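Local coordinates for Acarbose/maltose binding protein GacH (Streptomyces glaucescens, PDB 3K01), which binds acarbose and an acarbose homolog as the solute receptor of an ABC transporter, and probably also binds maltose, at residues D34-A39 and V60-V65; A42-L47 and Q326-K331; K73-A78 and A99-L104; V87-V92 and G296-S301. All coordinates share one frame; numbering follows the deposited sequence. Where two conformers were deposited one is given.

The four contacts are consistent with one α/β lobe of a type II solute-binding protein. Contacts 1 and 4 lie in the same mixed sheet, their centres about 12 Å apart, joined by Thr35 and Arg89. Contact 2 pairs helices 41-49 and 322-332 on the face of Arg89, which Tyr44 touches, and contact 3 packs helix 67-79 and the end of helix 92-100 against the other; their centres are about 27 Å apart, with contact 4 touching both. Along the chain contact 1 closes before contacts 3 and 4 open, the segments of 3 and 4 interleave, and contact 4 closes only at 296-301 and contact 2 at 326-331. The lobe is therefore completed by a late return of the chain.

Contact 1 (D34-A39 and V60-V65); sequences DTSNEA and VKYVNV
Asp34 pairs with Asn64 in parallel register, and its backbone groups bond to the neighbouring strand and the residue that follows it: its N donates to Val63 O (2.8 Å), and its O accepts from Val65 N (2.7 Å). Its carboxylate swings away from the backbone N (chi1 178°), back toward Tyr62. There OD2 accepts a hydrogen bond from Tyr62 OH at 2.6 Å on its anti side, close to the carboxylate plane and in the plane of the ring, although the two planes are 64° apart. On its syn side the same oxygen accepts a bond from Ser36 OG, well out of the carboxylate plane. Thr35 follows with a backbone contact, its CA lying 3.2 Å from Val65 O in a CA-H...O geometry, while its hydroxyl goes to Arg89. Ser36 N reaches Asp34 OD1 at 3.0 Å from above the carboxylate plane, and Ser36 O accepts a nearly straight bond (171°) from Asn64 ND2 at 2.9 Å. The same amide nitrogen donates to Tyr62 OH, so the four residues form a circuit of hydrogen bonds closed through the body of Ser36, which should limit rotation of the phenol and carboxylate. Tyr44 of helix 41-49 packs against Asp34 and Ser36. Asp34-Ser36 thus forms an Asx turn at the end of a parallel β-strand, where the chain leaves the sheet for the next helix, as in the βαβ units of solute-binding protein lobes.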
loop_
_atom_site.group_PDB
_atom_site.type_symbol
_atom_site.label_atom_id
_atom_site.label_comp_id
_atom_site.label_asym_id
_atom_site.label_seq_id
_atom_site.Cartn_x
_atom_site.Cartn_y
_atom_site.Cartn_z
ATOM N N ASP A 34 13.753 7.262 9.644
ATOM C CA ASP A 34 12.524 7.596 8.942
ATOM C C ASP A 34 12.763 7.557 7.442
ATOM O O ASP A 34 13.843 7.908 6.972
ATOM C CB ASP A 34 12.099 8.997 9.375
ATOM C CG ASP A 34 10.844 9.482 8.678
ATOM O OD1 ASP A 34 9.995 8.657 8.268
ATOM O OD2 ASP A 34 10.722 10.721 8.544
ATOM N N THR A 35 11.768 7.099 6.693
ATOM C CA THR A 35 11.874 7.015 5.218
ATOM C C THR A 35 10.939 8.022 4.526
ATOM O O THR A 35 10.768 7.960 3.298
ATOM C CB THR A 35 11.427 5.655 4.724
ATOM O OG1 THR A 35 10.086 5.463 5.179
ATOM C CG2 THR A 35 12.322 4.544 5.259
ATOM N N SER A 36 10.311 8.922 5.273
ATOM C CA SER A 36 9.382 9.869 4.669
ATOM C C SER A 36 10.101 10.765 3.648
ATOM O O SER A 36 11.332 10.929 3.666
ATOM C CB SER A 36 8.638 10.667 5.746
ATOM O OG SER A 36 9.492 11.635 6.324
ATOM N N ASN A 37 9.313 11.318 2.733
ATOM C CA ASN A 37 9.894 12.063 1.609
ATOM C C ASN A 37 10.338 13.491 1.952
ATOM O O ASN A 37 10.191 13.968 3.086
ATOM C CB ASN A 37 8.965 12.014 0.378
ATOM C CG ASN A 37 7.716 12.837 0.547
ATOM O OD1 ASN A 37 7.686 13.815 1.284
ATOM N ND2 ASN A 37 6.669 12.458 -0.179
ATOM N N GLU A 38 10.875 14.177 0.943
ATOM C CA GLU A 38 11.404 15.527 1.125
ATOM C C GLU A 38 10.403 16.492 1.757
ATOM O O GLU A 38 10.780 17.311 2.598
ATOM C CB GLU A 38 11.907 16.071 -0.226
ATOM C CG GLU A 38 12.326 17.536 -0.238
ATOM C CD GLU A 38 13.601 17.804 0.544
ATOM O OE1 GLU A 38 14.453 16.886 0.679
ATOM O OE2 GLU A 38 13.764 18.955 1.008
ATOM N N ALA A 39 9.142 16.396 1.342
ATOM C CA ALA A 39 8.100 17.287 1.828
ATOM C C ALA A 39 7.608 16.894 3.220
ATOM O O ALA A 39 7.021 17.713 3.926
ATOM C CB ALA A 39 6.932 17.319 0.855
ATOM N N VAL A 60 16.408 11.728 21.324
ATOM C CA VAL A 60 15.937 11.236 20.028
ATOM C C VAL A 60 16.865 11.705 18.908
ATOM O O VAL A 60 17.040 12.918 18.698
ATOM C CB VAL A 60 14.508 11.682 19.734
ATOM C CG1 VAL A 60 14.073 11.249 18.312
ATOM C CG2 VAL A 60 13.549 11.113 20.781
ATOM N N LYS A 61 17.454 10.750 18.195
ATOM C CA LYS A 61 18.300 11.036 17.039
ATOM C C LYS A 61 17.559 10.636 15.770
ATOM O O LYS A 61 17.535 9.455 15.374
ATOM C CB LYS A 61 19.645 10.315 17.154
ATOM C CG LYS A 61 20.431 10.694 18.413
ATOM C CD LYS A 61 21.818 10.074 18.443
ATOM C CE LYS A 61 22.666 10.791 19.503
ATOM N NZ LYS A 61 23.857 10.020 19.945
ATOM N N TYR A 62 16.950 11.638 15.152
ATOM C CA TYR A 62 16.215 11.478 13.905
ATOM C C TYR A 62 17.176 11.391 12.722
ATOM O O TYR A 62 18.062 12.250 12.581
ATOM C CB TYR A 62 15.307 12.681 13.702
ATOM C CG TYR A 62 14.603 12.631 12.381
ATOM C CD1 TYR A 62 13.387 11.957 12.253
ATOM C CD2 TYR A 62 15.180 13.186 11.226
ATOM C CE1 TYR A 62 12.744 11.870 11.026
ATOM C CE2 TYR A 62 14.538 13.111 9.997
ATOM C CZ TYR A 62 13.340 12.440 9.902
ATOM O OH TYR A 62 12.717 12.347 8.676
ATOM N N VAL A 63 16.990 10.394 11.855
ATOM C CA VAL A 63 17.735 10.289 10.613
ATOM C C VAL A 63 16.759 10.010 9.481
ATOM O O VAL A 63 15.936 9.091 9.586
ATOM C CB VAL A 63 18.748 9.141 10.685
ATOM C CG1 VAL A 63 19.558 9.058 9.396
ATOM C CG2 VAL A 63 19.682 9.308 11.901
ATOM N N ASN A 64 16.825 10.782 8.396
ATOM C CA ASN A 64 15.999 10.488 7.231
ATOM C C ASN A 64 16.808 9.639 6.265
ATOM O O ASN A 64 17.950 9.965 5.942
ATOM C CB ASN A 64 15.530 11.764 6.553
ATOM C CG ASN A 64 14.599 11.480 5.410
ATOM O OD1 ASN A 64 15.038 11.328 4.268
ATOM N ND2 ASN A 64 13.318 11.345 5.709
ATOM N N VAL A 65 16.223 8.531 5.830
ATOM C CA VAL A 65 16.864 7.616 4.893
ATOM C C VAL A 65 15.911 7.502 3.691
ATOM O O VAL A 65 14.742 7.157 3.856
ATOM C CB VAL A 65 17.071 6.212 5.502
ATOM C CG1 VAL A 65 17.814 5.318 4.515
ATOM C CG2 VAL A 65 17.813 6.293 6.852
HETATM O O HOH W 1 14.000 10.985 1.874
#

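Contact 2 (A42-L47 and Q326-K331); sequences ATYQAL and QQTTEK
With OG1 beside the backbone N (chi1 -64° in Thr43, -60° in Thr328), CG2 of each threonine falls opposite that N and faces across the gap, toward Lys331 and Tyr44 respectively. The segments belong to a nearly antiparallel helix pair beside the central sheet of this α/β lobe; the axes of the two segments approach to 10.9 Å, their directions 157° apart. Thr43 CG2 lies against the aliphatic chain of Lys331, 3.5 Å from its CD, and the two side chains run at a slant to each other. Thr328 CG2 meets Tyr44 OH at 3.4 Å, its side chain nearly perpendicular to that of the tyrosine. Leu47 is split between two partners: CD2 rests on the amide of Gln327, 3.4 Å from OE1, with the two chains sliding past one another in opposite directions, whereas CD1 approaches Thr328 OG1 at 3.5 Å. That hydroxyl also bonds to Val324 O, one turn back in its own helix. No direct hydrogen bond joins the segments, but two waters do so. One accepts from Lys331 NZ and donates to Thr43 O; the other donates to Thr328 OG1 at 2.8 Å and lies 2.7 Å from Tyr44 OH.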
loop_
_atom_site.group_PDB
_atom_site.type_symbol
_atom_site.label_atom_id
_atom_site.label_comp_id
_atom_site.label_asym_id
_atom_site.label_seq_id
_atom_site.Cartn_x
_atom_site.Cartn_y
_atom_site.Cartn_z
ATOM N N ALA A 42 10.521 17.170 7.467
ATOM C CA ALA A 42 10.586 18.201 8.521
ATOM C C ALA A 42 9.516 17.954 9.583
ATOM O O ALA A 42 9.775 18.051 10.779
ATOM C CB ALA A 42 10.452 19.624 7.939
ATOM N N THR A 43 8.312 17.617 9.136
ATOM C CA THR A 43 7.219 17.336 10.059
ATOM C C THR A 43 7.515 16.088 10.880
ATOM O O THR A 43 7.311 16.085 12.111
ATOM C CB THR A 43 5.893 17.156 9.302
ATOM O OG1 THR A 43 5.552 18.393 8.667
ATOM C CG2 THR A 43 4.755 16.737 10.226
ATOM N N TYR A 44 7.980 15.033 10.215
ATOM C CA TYR A 44 8.249 13.809 10.963
ATOM C C TYR A 44 9.401 13.977 11.961
ATOM O O TYR A 44 9.344 13.388 13.054
ATOM C CB TYR A 44 8.480 12.619 10.033
ATOM C CG TYR A 44 7.234 11.779 9.769
ATOM C CD1 TYR A 44 6.512 11.215 10.817
ATOM C CD2 TYR A 44 6.784 11.541 8.471
ATOM C CE1 TYR A 44 5.378 10.416 10.581
ATOM C CE2 TYR A 44 5.675 10.737 8.233
ATOM C CZ TYR A 44 4.981 10.184 9.290
ATOM O OH TYR A 44 3.893 9.362 9.056
ATOM N N GLN A 45 10.435 14.756 11.611
ATOM C CA GLN A 45 11.506 15.036 12.554
ATOM C C GLN A 45 10.963 15.774 13.771
ATOM O O GLN A 45 11.323 15.452 14.907
ATOM C CB GLN A 45 12.634 15.831 11.898
ATOM C CG GLN A 45 13.744 16.140 12.903
ATOM C CD GLN A 45 15.033 16.663 12.313
ATOM O OE1 GLN A 45 15.999 16.882 13.055
ATOM N NE2 GLN A 45 15.072 16.856 11.005
ATOM N N ALA A 46 10.099 16.763 13.551
ATOM C CA ALA A 46 9.521 17.497 14.674
ATOM C C ALA A 46 8.660 16.588 15.538
ATOM O O ALA A 46 8.699 16.670 16.774
ATOM C CB ALA A 46 8.737 18.701 14.186
ATOM N N LEU A 47 7.863 15.714 14.903
ATOM C CA LEU A 47 7.045 14.773 15.675
ATOM C C LEU A 47 7.938 13.834 16.490
ATOM O O LEU A 47 7.702 13.639 17.683
ATOM C CB LEU A 47 6.133 13.961 14.739
ATOM C CG LEU A 47 4.992 14.740 14.097
ATOM C CD1 LEU A 47 4.293 13.919 13.022
ATOM C CD2 LEU A 47 4.003 15.149 15.171
ATOM N N GLN A 326 -3.064 11.865 14.190
ATOM C CA GLN A 326 -3.877 13.030 13.833
ATOM C C GLN A 326 -3.029 14.160 13.311
ATOM O O GLN A 326 -3.331 14.740 12.283
ATOM C CB GLN A 326 -4.672 13.499 15.042
ATOM C CG GLN A 326 -5.472 14.772 14.765
ATOM C CD GLN A 326 -6.172 15.270 16.000
ATOM O OE1 GLN A 326 -6.503 14.493 16.900
ATOM N NE2 GLN A 326 -6.412 16.571 16.046
ATOM N N GLN A 327 -1.958 14.494 14.017
ATOM C CA GLN A 327 -1.063 15.552 13.534
ATOM C C GLN A 327 -0.487 15.228 12.153
ATOM O O GLN A 327 -0.329 16.116 11.316
ATOM C CB GLN A 327 0.066 15.761 14.518
ATOM C CG GLN A 327 -0.351 16.307 15.867
ATOM C CD GLN A 327 0.811 16.359 16.818
ATOM O OE1 GLN A 327 1.294 15.322 17.299
ATOM N NE2 GLN A 327 1.288 17.565 17.088
ATOM N N THR A 328 -0.174 13.952 11.909
ATOM C CA THR A 328 0.381 13.534 10.638
ATOM C C THR A 328 -0.631 13.807 9.521
ATOM O O THR A 328 -0.258 14.329 8.464
ATOM C CB THR A 328 0.742 12.063 10.689
ATOM O OG1 THR A 328 1.717 11.843 11.740
ATOM C CG2 THR A 328 1.330 11.629 9.396
ATOM N N THR A 329 -1.894 13.456 9.725
ATOM C CA THR A 329 -2.893 13.757 8.698
ATOM C C THR A 329 -3.044 15.265 8.491
ATOM O O THR A 329 -3.088 15.731 7.342
ATOM C CB THR A 329 -4.243 13.116 9.027
ATOM O OG1 THR A 329 -4.057 11.691 9.141
ATOM C CG2 THR A 329 -5.283 13.432 7.948
ATOM N N GLU A 330 -3.124 16.020 9.584
ATOM C CA GLU A 330 -3.362 17.457 9.466
ATOM C C GLU A 330 -2.239 18.126 8.703
ATOM O O GLU A 330 -2.480 19.048 7.924
ATOM C CB GLU A 330 -3.526 18.088 10.854
ATOM C CG GLU A 330 -4.821 17.674 11.546
ATOM C CD GLU A 330 -4.855 18.048 13.017
ATOM O OE1 GLU A 330 -3.760 18.237 13.602
ATOM O OE2 GLU A 330 -5.967 18.095 13.593
ATOM N N LYS A 331 -1.015 17.682 8.912
ATOM C CA LYS A 331 0.155 18.320 8.312
ATOM C C LYS A 331 0.557 17.739 6.964
ATOM O O LYS A 331 1.067 18.467 6.106
ATOM C CB LYS A 331 1.353 18.277 9.274
ATOM C CG LYS A 331 1.111 19.018 10.589
ATOM C CD LYS A 331 2.205 18.771 11.625
ATOM C CE LYS A 331 1.910 19.474 12.941
ATOM N NZ LYS A 331 3.192 19.894 13.590
HETATM O O HOH W 2 5.261 18.110 13.321
HETATM O O HOH W 3 2.466 9.206 11.357
#

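Contact 3 (K73-A78 and A99-L104); sequences KFKNAA and ASIGYL
The methyl of Ala78 presses into the middle of the Tyr103 ring: CB sits 3.5 Å from the ring centroid and only 8° off its normal, a well-centred CH-pi contact. Ile101 O lies over the opposite face, toward the rim, so the ring is wedged between the helix and its own loop. Tyr103 CG stands opposite the carbonyl carbon (chi1 -65°), which turns the phenol along the helix surface between Lys75 and Ala78. Beside the ring, at the Tyr103 CB end, the tip of Phe74 fills the notch formed by the Tyr103 and Leu104 side chains, with CE2 3.8 Å from Tyr103 CB and CZ 4.1 Å from Leu104 CD2. The loop takes this shape because helix 92-100 ends in a Schellman motif, with Gly102 as its C-prime residue, and Tyr103 and Leu104 follow directly. Phe98 also meets the Phe74 ring, so helices 67-79 and 92-100 of the α/β lobe pack together over the sheet face carrying Met88 and Ser301. On the outer side, Ile101 CD1 rests on the extended chain of Lys75, 3.8 Å from CE and nearly at right angles to it, while Lys75 NZ goes on to a salt bridge with Asp97. A water 2.6 Å from Tyr103 OH, in the plane of the ring, donates weakly to Lys75 O.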
loop_
_atom_site.group_PDB
_atom_site.type_symbol
_atom_site.label_atom_id
_atom_site.label_comp_id
_atom_site.label_asym_id
_atom_site.label_seq_id
_atom_site.Cartn_x
_atom_site.Cartn_y
_atom_site.Cartn_z
ATOM N N LYS A 73 19.982 -0.538 3.729
ATOM C CA LYS A 73 20.780 0.126 4.757
ATOM C C LYS A 73 20.540 -0.534 6.119
ATOM O O LYS A 73 21.471 -0.777 6.884
ATOM C CB LYS A 73 20.434 1.611 4.801
ATOM C CG LYS A 73 21.382 2.464 5.633
ATOM C CD LYS A 73 20.854 3.883 5.805
ATOM C CE LYS A 73 21.780 4.783 6.646
ATOM N NZ LYS A 73 23.109 4.982 6.029
ATOM N N PHE A 74 19.278 -0.860 6.402
ATOM C CA PHE A 74 18.935 -1.451 7.694
ATOM C C PHE A 74 19.493 -2.860 7.785
ATOM O O PHE A 74 20.115 -3.235 8.793
ATOM C CB PHE A 74 17.420 -1.449 7.942
ATOM C CG PHE A 74 17.028 -2.125 9.223
ATOM C CD1 PHE A 74 17.266 -1.486 10.433
ATOM C CD2 PHE A 74 16.464 -3.397 9.222
ATOM C CE1 PHE A 74 16.902 -2.090 11.639
ATOM C CE2 PHE A 74 16.107 -4.018 10.422
ATOM C CZ PHE A 74 16.341 -3.355 11.631
ATOM N N LYS A 75 19.325 -3.641 6.718
ATOM C CA LYS A 75 19.855 -4.997 6.746
ATOM C C LYS A 75 21.366 -5.016 6.898
ATOM O O LYS A 75 21.906 -5.872 7.592
ATOM C CB LYS A 75 19.432 -5.759 5.491
ATOM C CG LYS A 75 17.970 -6.138 5.489
ATOM C CD LYS A 75 17.655 -6.985 4.249
ATOM C CE LYS A 75 16.205 -7.417 4.263
ATOM N NZ LYS A 75 15.876 -8.262 3.078
ATOM N N ASN A 76 22.046 -4.105 6.227
ATOM C CA ASN A 76 23.503 -4.054 6.314
ATOM C C ASN A 76 23.998 -3.670 7.705
ATOM O O ASN A 76 24.966 -4.244 8.200
ATOM C CB ASN A 76 24.076 -3.100 5.265
ATOM C CG ASN A 76 23.899 -3.635 3.853
ATOM O OD1 ASN A 76 23.691 -4.838 3.651
ATOM N ND2 ASN A 76 23.942 -2.740 2.878
ATOM N N ALA A 77 23.334 -2.704 8.327
ATOM C CA ALA A 77 23.734 -2.275 9.672
ATOM C C ALA A 77 23.475 -3.386 10.673
ATOM O O ALA A 77 24.346 -3.733 11.468
ATOM C CB ALA A 77 22.988 -1.014 10.081
ATOM N N ALA A 78 22.279 -3.980 10.623
ATOM C CA ALA A 78 21.966 -5.084 11.534
ATOM C C ALA A 78 22.889 -6.284 11.314
ATOM O O ALA A 78 23.391 -6.901 12.256
ATOM C CB ALA A 78 20.504 -5.491 11.391
ATOM N N ALA A 99 11.807 -9.420 10.085
ATOM C CA ALA A 99 11.620 -10.359 11.205
ATOM C C ALA A 99 12.117 -11.749 10.824
ATOM O O ALA A 99 12.656 -12.476 11.690
ATOM C CB ALA A 99 10.176 -10.405 11.644
ATOM N N SER A 100 11.926 -12.137 9.565
ATOM C CA SER A 100 12.310 -13.457 9.107
ATOM C C SER A 100 13.798 -13.696 9.172
ATOM O O SER A 100 14.218 -14.864 9.120
ATOM C CB SER A 100 11.834 -13.711 7.674
ATOM O OG SER A 100 12.610 -12.954 6.760
ATOM N N ILE A 101 14.588 -12.623 9.233
ATOM C CA ILE A 101 16.058 -12.737 9.354
ATOM C C ILE A 101 16.578 -12.248 10.704
ATOM O O ILE A 101 17.765 -11.998 10.879
ATOM C CB ILE A 101 16.804 -12.108 8.168
ATOM C CG1 ILE A 101 16.438 -10.629 8.013
ATOM C CG2 ILE A 101 16.474 -12.882 6.885
ATOM C CD1 ILE A 101 17.196 -9.943 6.878
ATOM N N GLY A 102 15.667 -12.186 11.672
ATOM C CA GLY A 102 16.073 -12.037 13.067
ATOM C C GLY A 102 16.366 -10.608 13.488
ATOM O O GLY A 102 16.963 -10.369 14.553
ATOM N N TYR A 103 15.987 -9.607 12.694
ATOM C CA TYR A 103 16.397 -8.233 13.004
ATOM C C TYR A 103 15.393 -7.370 13.782
ATOM O O TYR A 103 15.726 -6.222 14.115
ATOM C CB TYR A 103 16.770 -7.497 11.719
ATOM C CG TYR A 103 17.978 -8.014 10.986
ATOM C CD1 TYR A 103 18.994 -8.713 11.637
ATOM C CD2 TYR A 103 18.123 -7.744 9.635
ATOM C CE1 TYR A 103 20.118 -9.175 10.890
ATOM C CE2 TYR A 103 19.220 -8.180 8.912
ATOM C CZ TYR A 103 20.201 -8.881 9.544
ATOM O OH TYR A 103 21.305 -9.333 8.833
ATOM N N LEU A 104 14.209 -7.911 14.068
ATOM C CA LEU A 104 13.195 -7.156 14.810
ATOM C C LEU A 104 12.922 -7.721 16.181
ATOM O O LEU A 104 12.798 -8.940 16.342
ATOM C CB LEU A 104 11.890 -7.013 14.000
ATOM C CG LEU A 104 12.012 -6.365 12.614
ATOM C CD1 LEU A 104 10.619 -6.178 12.016
ATOM C CD2 LEU A 104 12.768 -5.046 12.675
HETATM O O HOH W 4 21.560 -8.900 6.238
#

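Contact 4 (V87-V92 and G296-S301); sequences VMRTEV and GGWNLS
Arg89 lays its guanidinium flat on the indole of Trp298, with the planes only 5° apart and the group centres 3.7 Å apart. CZ stands over the five-membered ring in a cation-pi contact, and CG of the indole lies beneath the centre of the guanidinium, although the two side chains as a whole cross at about a right angle. The arginine reaches this position by an extended chain that starts opposite the backbone N (chi1 -159°). A bond from NE to Gln138 should help to hold the guanidinium parallel to the ring. Glu91 covers the other face of the indole, its CB 4.1 Å from the centroid of the six-membered ring, and Trp94 meets Trp298 edge-to-face. The two strands are antiparallel neighbours in the central sheet of a type II solute-binding fold, in which strand 293-302 pairs with 87-91, the last of the parallel run 58-64, 28-34, 87-91. Thr90 and Asn299 form a hydrogen-bonded pair, with Thr90 N 2.8 Å from Asn299 O, as do Met88 and Ser301. On the face opposite Trp298, Thr90 OG1 points at Ser301 OG (3.1 Å), a bond left doubtful by a second conformer of each residue; in the conformer given, Ser301 OG also bonds to Tyr134 O. Where the first strand gives way to helix 92-100, Val92 N reaches Gly297 O at 3.1 Å, and one conformer of Glu91 caps Ala93 N through OE1.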
loop_
_atom_site.group_PDB
_atom_site.type_symbol
_atom_site.label_atom_id
_atom_site.label_comp_id
_atom_site.label_asym_id
_atom_site.label_seq_id
_atom_site.Cartn_x
_atom_site.Cartn_y
_atom_site.Cartn_z
ATOM N N VAL A 87 14.883 2.288 16.256
ATOM C CA VAL A 87 13.556 2.218 15.694
ATOM C C VAL A 87 13.652 2.450 14.189
ATOM O O VAL A 87 14.299 3.391 13.735
ATOM C CB VAL A 87 12.633 3.254 16.342
ATOM C CG1 VAL A 87 11.261 3.286 15.642
ATOM C CG2 VAL A 87 12.458 2.941 17.848
ATOM N N MET A 88 12.985 1.579 13.441
ATOM C CA MET A 88 13.052 1.612 11.966
ATOM C C MET A 88 11.639 1.775 11.432
ATOM O O MET A 88 10.746 0.975 11.756
ATOM C CB MET A 88 13.646 0.263 11.498
ATOM C CG MET A 88 13.757 0.046 9.990
ATOM S SD MET A 88 14.874 1.271 9.283
ATOM C CE MET A 88 14.502 1.090 7.526
ATOM N N ARG A 89 11.442 2.775 10.568
ATOM C CA ARG A 89 10.168 2.859 9.826
ATOM C C ARG A 89 10.144 1.719 8.798
ATOM O O ARG A 89 11.072 1.591 7.990
ATOM C CB ARG A 89 9.995 4.211 9.158
ATOM C CG ARG A 89 8.559 4.491 8.843
ATOM C CD ARG A 89 8.411 5.594 7.853
ATOM N NE ARG A 89 7.062 6.140 7.760
ATOM C CZ ARG A 89 6.626 6.834 6.707
ATOM N NH1 ARG A 89 7.428 7.033 5.668
ATOM N NH2 ARG A 89 5.408 7.341 6.714
ATOM N N THR A 90 9.087 0.904 8.844
ATOM C CA THR A 90 9.062 -0.379 8.122
ATOM C C THR A 90 7.863 -0.455 7.203
ATOM O O THR A 90 6.728 -0.339 7.646
ATOM C CB THR A 90 8.991 -1.615 9.077
ATOM O OG1 THR A 90 7.935 -1.443 10.040
ATOM C CG2 THR A 90 10.315 -1.839 9.804
ATOM N N GLU A 91 8.095 -0.633 5.900
ATOM C CA GLU A 91 6.966 -0.752 4.995
ATOM C C GLU A 91 6.205 -2.014 5.392
ATOM O O GLU A 91 6.777 -2.907 6.016
ATOM C CB GLU A 91 7.480 -0.821 3.566
ATOM C CG GLU A 91 6.470 -0.433 2.515
ATOM C CD GLU A 91 5.835 -1.629 1.824
ATOM O OE1 GLU A 91 6.313 -2.785 1.982
ATOM O OE2 GLU A 91 4.854 -1.411 1.086
ATOM N N VAL A 92 4.916 -2.107 5.061
ATOM C CA VAL A 92 4.143 -3.251 5.533
ATOM C C VAL A 92 4.796 -4.610 5.208
ATOM O O VAL A 92 4.787 -5.515 6.047
ATOM C CB VAL A 92 2.678 -3.233 5.077
ATOM C CG1 VAL A 92 1.891 -2.098 5.757
ATOM C CG2 VAL A 92 2.519 -3.179 3.540
ATOM N N GLY A 296 -0.893 -1.013 1.240
ATOM C CA GLY A 296 0.422 -0.450 1.468
ATOM C C GLY A 296 0.452 0.314 2.784
ATOM O O GLY A 296 -0.488 0.275 3.584
ATOM N N GLY A 297 1.558 1.004 2.988
ATOM C CA GLY A 297 1.711 1.843 4.175
ATOM C C GLY A 297 2.978 1.518 4.935
ATOM O O GLY A 297 3.866 0.788 4.468
ATOM N N TRP A 298 3.039 2.068 6.142
ATOM C CA TRP A 298 4.239 2.022 6.977
ATOM C C TRP A 298 3.851 1.712 8.396
ATOM O O TRP A 298 2.818 2.155 8.879
ATOM C CB TRP A 298 4.980 3.377 6.965
ATOM C CG TRP A 298 5.555 3.724 5.607
ATOM C CD1 TRP A 298 4.929 4.391 4.596
ATOM C CD2 TRP A 298 6.831 3.333 5.104
ATOM N NE1 TRP A 298 5.762 4.468 3.507
ATOM C CE2 TRP A 298 6.938 3.831 3.790
ATOM C CE3 TRP A 298 7.923 2.640 5.658
ATOM C CZ2 TRP A 298 8.083 3.641 3.006
ATOM C CZ3 TRP A 298 9.058 2.445 4.885
ATOM C CH2 TRP A 298 9.124 2.938 3.562
ATOM N N ASN A 299 4.758 0.990 9.046
ATOM C CA ASN A 299 4.714 0.629 10.450
ATOM C C ASN A 299 6.000 1.129 11.093
ATOM O O ASN A 299 6.908 1.632 10.428
ATOM C CB ASN A 299 4.582 -0.900 10.556
ATOM C CG ASN A 299 3.269 -1.406 9.988
ATOM O OD1 ASN A 299 2.272 -0.703 9.981
ATOM N ND2 ASN A 299 3.265 -2.646 9.523
ATOM N N LEU A 300 6.090 0.922 12.403
ATOM C CA LEU A 300 7.316 1.203 13.163
ATOM C C LEU A 300 7.737 -0.038 13.911
ATOM O O LEU A 300 6.914 -0.680 14.568
ATOM C CB LEU A 300 7.079 2.314 14.174
ATOM C CG LEU A 300 6.579 3.603 13.528
ATOM C CD1 LEU A 300 5.475 4.240 14.369
ATOM C CD2 LEU A 300 7.740 4.517 13.234
ATOM N N SER A 301 9.014 -0.376 13.782
ATOM C CA SER A 301 9.569 -1.566 14.413
ATOM C C SER A 301 10.788 -1.215 15.237
ATOM O O SER A 301 11.422 -0.177 15.032
ATOM C CB SER A 301 9.954 -2.573 13.336
ATOM O OG SER A 301 8.802 -2.968 12.620
HETATM O O HOH W 5 3.516 0.904 0.913
#